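Long-range contact in leucine-rich-repeat protein (Methanosarcina barkeri, PDB 4WNR), which is a Roco G protein that binds GDP and magnesium through its Roc domain, followed here by part of COR, and may have serine/threonine kinase activity: residues Gln108-Leu116 with Asp251-Phe262. Sequence-based numbering, arbitrary orientation.
Sequences QFFLSKRSL and DFLNDLGVIVHF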
# COMPACT_ATOMS: atom_id res chain seq x y z
N GLN A 108 -1.03 -4.74 -5.31
CA GLN A 108 -2.49 -4.80 -5.14
C GLN A 108 -2.93 -5.08 -3.70
O GLN A 108 -4.02 -4.67 -3.30
CB GLN A 108 -3.07 -5.88 -6.05
CG GLN A 108 -3.07 -5.53 -7.53
CD GLN A 108 -3.58 -6.66 -8.40
OE1 GLN A 108 -3.01 -7.76 -8.39
NE2 GLN A 108 -4.65 -6.42 -9.14
N PHE A 109 -2.09 -5.76 -2.92
CA PHE A 109 -2.42 -6.11 -1.54
C PHE A 109 -2.52 -4.85 -0.66
O PHE A 109 -3.24 -4.84 0.34
CB PHE A 109 -1.39 -7.06 -0.91
CG PHE A 109 -1.00 -8.23 -1.78
CD1 PHE A 109 -1.87 -8.76 -2.72
CD2 PHE A 109 0.25 -8.83 -1.62
CE1 PHE A 109 -1.49 -9.84 -3.50
CE2 PHE A 109 0.63 -9.91 -2.39
CZ PHE A 109 -0.24 -10.42 -3.34
N PHE A 110 -1.79 -3.81 -1.04
CA PHE A 110 -1.64 -2.61 -0.21
C PHE A 110 -2.39 -1.39 -0.73
O PHE A 110 -2.33 -0.32 -0.12
CB PHE A 110 -0.15 -2.30 -0.05
CG PHE A 110 0.69 -3.52 0.21
CD1 PHE A 110 0.72 -4.11 1.46
CD2 PHE A 110 1.45 -4.09 -0.81
CE1 PHE A 110 1.49 -5.23 1.70
CE2 PHE A 110 2.22 -5.21 -0.58
CZ PHE A 110 2.24 -5.79 0.68
N LEU A 111 -3.09 -1.54 -1.85
CA LEU A 111 -3.95 -0.47 -2.37
C LEU A 111 -5.24 -0.45 -1.55
O LEU A 111 -5.88 -1.48 -1.37
CB LEU A 111 -4.28 -0.69 -3.85
CG LEU A 111 -3.11 -0.90 -4.81
CD1 LEU A 111 -3.63 -0.94 -6.24
CD2 LEU A 111 -2.05 0.19 -4.66
N SER A 112 -5.61 0.73 -1.06
CA SER A 112 -6.74 0.86 -0.14
C SER A 112 -7.54 2.15 -0.36
O SER A 112 -7.07 3.08 -1.01
CB SER A 112 -6.24 0.82 1.30
OG SER A 112 -5.24 1.80 1.52
N LYS A 113 -8.75 2.16 0.19
CA LYS A 113 -9.63 3.33 0.14
C LYS A 113 -9.22 4.35 1.20
O LYS A 113 -8.34 4.09 2.02
CB LYS A 113 -11.09 2.91 0.34
CG LYS A 113 -11.63 2.00 -0.75
CD LYS A 113 -13.14 1.83 -0.62
CE LYS A 113 -13.73 1.04 -1.78
NZ LYS A 113 -13.33 -0.39 -1.77
N ARG A 114 -9.87 5.52 1.16
CA ARG A 114 -9.59 6.62 2.08
C ARG A 114 -8.09 6.92 2.13
O ARG A 114 -7.49 7.02 3.20
CB ARG A 114 -10.13 6.31 3.48
CG ARG A 114 -11.63 6.11 3.52
CD ARG A 114 -12.14 5.92 4.94
NE ARG A 114 -11.74 4.63 5.50
CZ ARG A 114 -12.08 4.19 6.71
NH1 ARG A 114 -12.83 4.93 7.51
NH2 ARG A 114 -11.66 2.99 7.12
N SER A 115 -7.50 7.06 0.94
CA SER A 115 -6.07 7.30 0.78
C SER A 115 -5.86 8.37 -0.29
O SER A 115 -6.82 9.01 -0.72
CB SER A 115 -5.37 6.00 0.38
OG SER A 115 -5.66 4.96 1.30
N LEU A 116 -4.61 8.58 -0.70
CA LEU A 116 -4.30 9.45 -1.83
C LEU A 116 -3.34 8.73 -2.78
O LEU A 116 -2.43 8.03 -2.35
CB LEU A 116 -3.69 10.77 -1.36
CG LEU A 116 -3.53 11.86 -2.43
CD1 LEU A 116 -3.87 13.23 -1.86
CD2 LEU A 116 -2.14 11.87 -3.04
N ASP A 251 -10.37 -1.08 10.07
CA ASP A 251 -10.65 -0.52 8.75
C ASP A 251 -9.83 0.74 8.51
O ASP A 251 -9.28 0.94 7.43
CB ASP A 251 -12.14 -0.22 8.58
CG ASP A 251 -12.99 -1.49 8.50
OD1 ASP A 251 -12.50 -2.57 8.90
OD2 ASP A 251 -14.14 -1.40 8.03
N PHE A 252 -9.74 1.59 9.54
CA PHE A 252 -8.88 2.78 9.49
C PHE A 252 -7.41 2.39 9.43
O PHE A 252 -6.68 2.84 8.55
CB PHE A 252 -9.12 3.68 10.71
CG PHE A 252 -10.20 4.71 10.51
CD1 PHE A 252 -10.00 5.80 9.68
CD2 PHE A 252 -11.42 4.60 11.18
CE1 PHE A 252 -10.98 6.75 9.50
CE2 PHE A 252 -12.41 5.55 11.01
CZ PHE A 252 -12.19 6.63 10.17
N LEU A 253 -6.98 1.57 10.39
CA LEU A 253 -5.58 1.12 10.48
C LEU A 253 -5.09 0.46 9.18
O LEU A 253 -3.93 0.61 8.81
CB LEU A 253 -5.39 0.16 11.65
CG LEU A 253 -5.50 0.76 13.06
CD1 LEU A 253 -5.65 -0.34 14.10
CD2 LEU A 253 -4.29 1.63 13.38
N ASN A 254 -5.99 -0.25 8.51
CA ASN A 254 -5.69 -0.84 7.21
C ASN A 254 -5.46 0.24 6.15
O ASN A 254 -4.49 0.20 5.40
CB ASN A 254 -6.82 -1.77 6.76
CG ASN A 254 -6.51 -2.49 5.46
OD1 ASN A 254 -5.42 -3.05 5.29
ND2 ASN A 254 -7.46 -2.48 4.53
N ASP A 255 -6.37 1.22 6.11
CA ASP A 255 -6.29 2.33 5.16
C ASP A 255 -5.11 3.26 5.45
O ASP A 255 -4.52 3.82 4.53
CB ASP A 255 -7.59 3.12 5.17
CG ASP A 255 -8.78 2.30 4.70
OD1 ASP A 255 -8.62 1.08 4.49
OD2 ASP A 255 -9.88 2.87 4.54
N LEU A 256 -4.76 3.42 6.73
CA LEU A 256 -3.61 4.23 7.13
C LEU A 256 -2.28 3.54 6.85
O LEU A 256 -1.24 4.20 6.80
CB LEU A 256 -3.70 4.59 8.62
CG LEU A 256 -4.85 5.51 9.03
CD1 LEU A 256 -4.90 5.63 10.55
CD2 LEU A 256 -4.72 6.88 8.39
N GLY A 257 -2.31 2.22 6.69
CA GLY A 257 -1.11 1.44 6.40
C GLY A 257 -0.38 0.95 7.63
O GLY A 257 0.77 0.51 7.54
N VAL A 258 -1.04 1.01 8.79
CA VAL A 258 -0.47 0.51 10.04
C VAL A 258 -0.47 -1.02 10.01
O VAL A 258 0.49 -1.66 10.44
CB VAL A 258 -1.25 1.01 11.27
CG1 VAL A 258 -0.65 0.45 12.56
CG2 VAL A 258 -1.26 2.53 11.31
N ILE A 259 -1.56 -1.58 9.51
CA ILE A 259 -1.68 -3.02 9.27
C ILE A 259 -2.13 -3.27 7.83
O ILE A 259 -2.53 -2.35 7.13
CB ILE A 259 -2.67 -3.69 10.24
CG1 ILE A 259 -4.08 -3.09 10.08
CG2 ILE A 259 -2.17 -3.54 11.67
CD1 ILE A 259 -5.15 -3.83 10.86
N VAL A 260 -2.06 -4.53 7.42
CA VAL A 260 -2.64 -4.98 6.16
C VAL A 260 -3.67 -6.05 6.51
O VAL A 260 -3.32 -7.13 6.97
CB VAL A 260 -1.58 -5.53 5.19
CG1 VAL A 260 -2.20 -5.88 3.84
CG2 VAL A 260 -0.45 -4.52 4.99
N HIS A 261 -4.94 -5.72 6.29
CA HIS A 261 -6.06 -6.55 6.74
C HIS A 261 -7.15 -6.64 5.68
O HIS A 261 -7.44 -5.66 4.99
CB HIS A 261 -6.64 -5.98 8.04
CG HIS A 261 -7.83 -6.72 8.56
ND1 HIS A 261 -7.73 -7.75 9.47
CD2 HIS A 261 -9.15 -6.58 8.29
CE1 HIS A 261 -8.94 -8.21 9.74
NE2 HIS A 261 -9.82 -7.52 9.03
N PHE A 262 -7.76 -7.82 5.57
CA PHE A 262 -8.88 -8.04 4.66
C PHE A 262 -10.04 -8.68 5.43
O PHE A 262 -9.82 -9.43 6.38
CB PHE A 262 -8.47 -8.94 3.50
CG PHE A 262 -7.43 -8.32 2.61
CD1 PHE A 262 -7.80 -7.44 1.60
CD2 PHE A 262 -6.08 -8.60 2.79
CE1 PHE A 262 -6.85 -6.86 0.78
CE2 PHE A 262 -5.12 -8.02 1.97
CZ PHE A 262 -5.51 -7.15 0.97
O HOH W 1 -9.32 -0.34 1.83
O HOH W 2 -4.88 6.72 4.47
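Arg114 reaches from the loop before strand 116-121 onto helix 243-256, where it meets Asp255, Phe252 and Asp251. Its CB, CG and CD run past Asp255 OD2, with Arg114 CB 3.6 Å from that oxygen. A bend at chi3 (-71°) then brings the guanidinium edge to the helix. Arg114 NE gives the main bond of the salt bridge, 2.7 Å to Asp255 OD2, with an N-H...O angle of 158°. The oxygen lies near the guanidinium plane and is met on its anti side, somewhat out of the carboxylate plane, the carboxylate standing almost perpendicular to the guanidinium. Arg114 NH2 adds a weak bond to the same oxygen and comes within 3.2 Å of Asp251 O. NH1 sits over one face of the Phe252 ring, offset toward its rim. This is a cation-pi contact, with Arg114 CZ 4.0 Å from the Phe252 ring centroid; Trp207 meets Phe252 edge-to-face. Cut back to an alanine here, the loop would probably leave the Asp255 carboxylate without its cationic mate and uncover the Phe252 face.

Asp255 OD1 accepts from a water that in turn accepts from Lys113 N, while a second water donates to both Arg114 O and Asp255 O. Ser115 OG donates to Lys113 O from above the carbonyl plane, bridging the residues that flank Arg114. Gly257, the C' residue of a Schellman motif, ends the helix and leads the chain to Val260, whose CG2 meets the edge of the Phe110 ring, 3.7 Å from Phe110 CD1. Nearby, Phe262 CZ approaches Phe109 O at 3.3 Å. Phe109 and Phe110 also pack on helix 275-286. The loop between helix 99-104 and strand 116-121 of the Roc G domain thus docks on COR helix 243-256, in the intramolecular Roc-COR interface characteristic of Roco proteins.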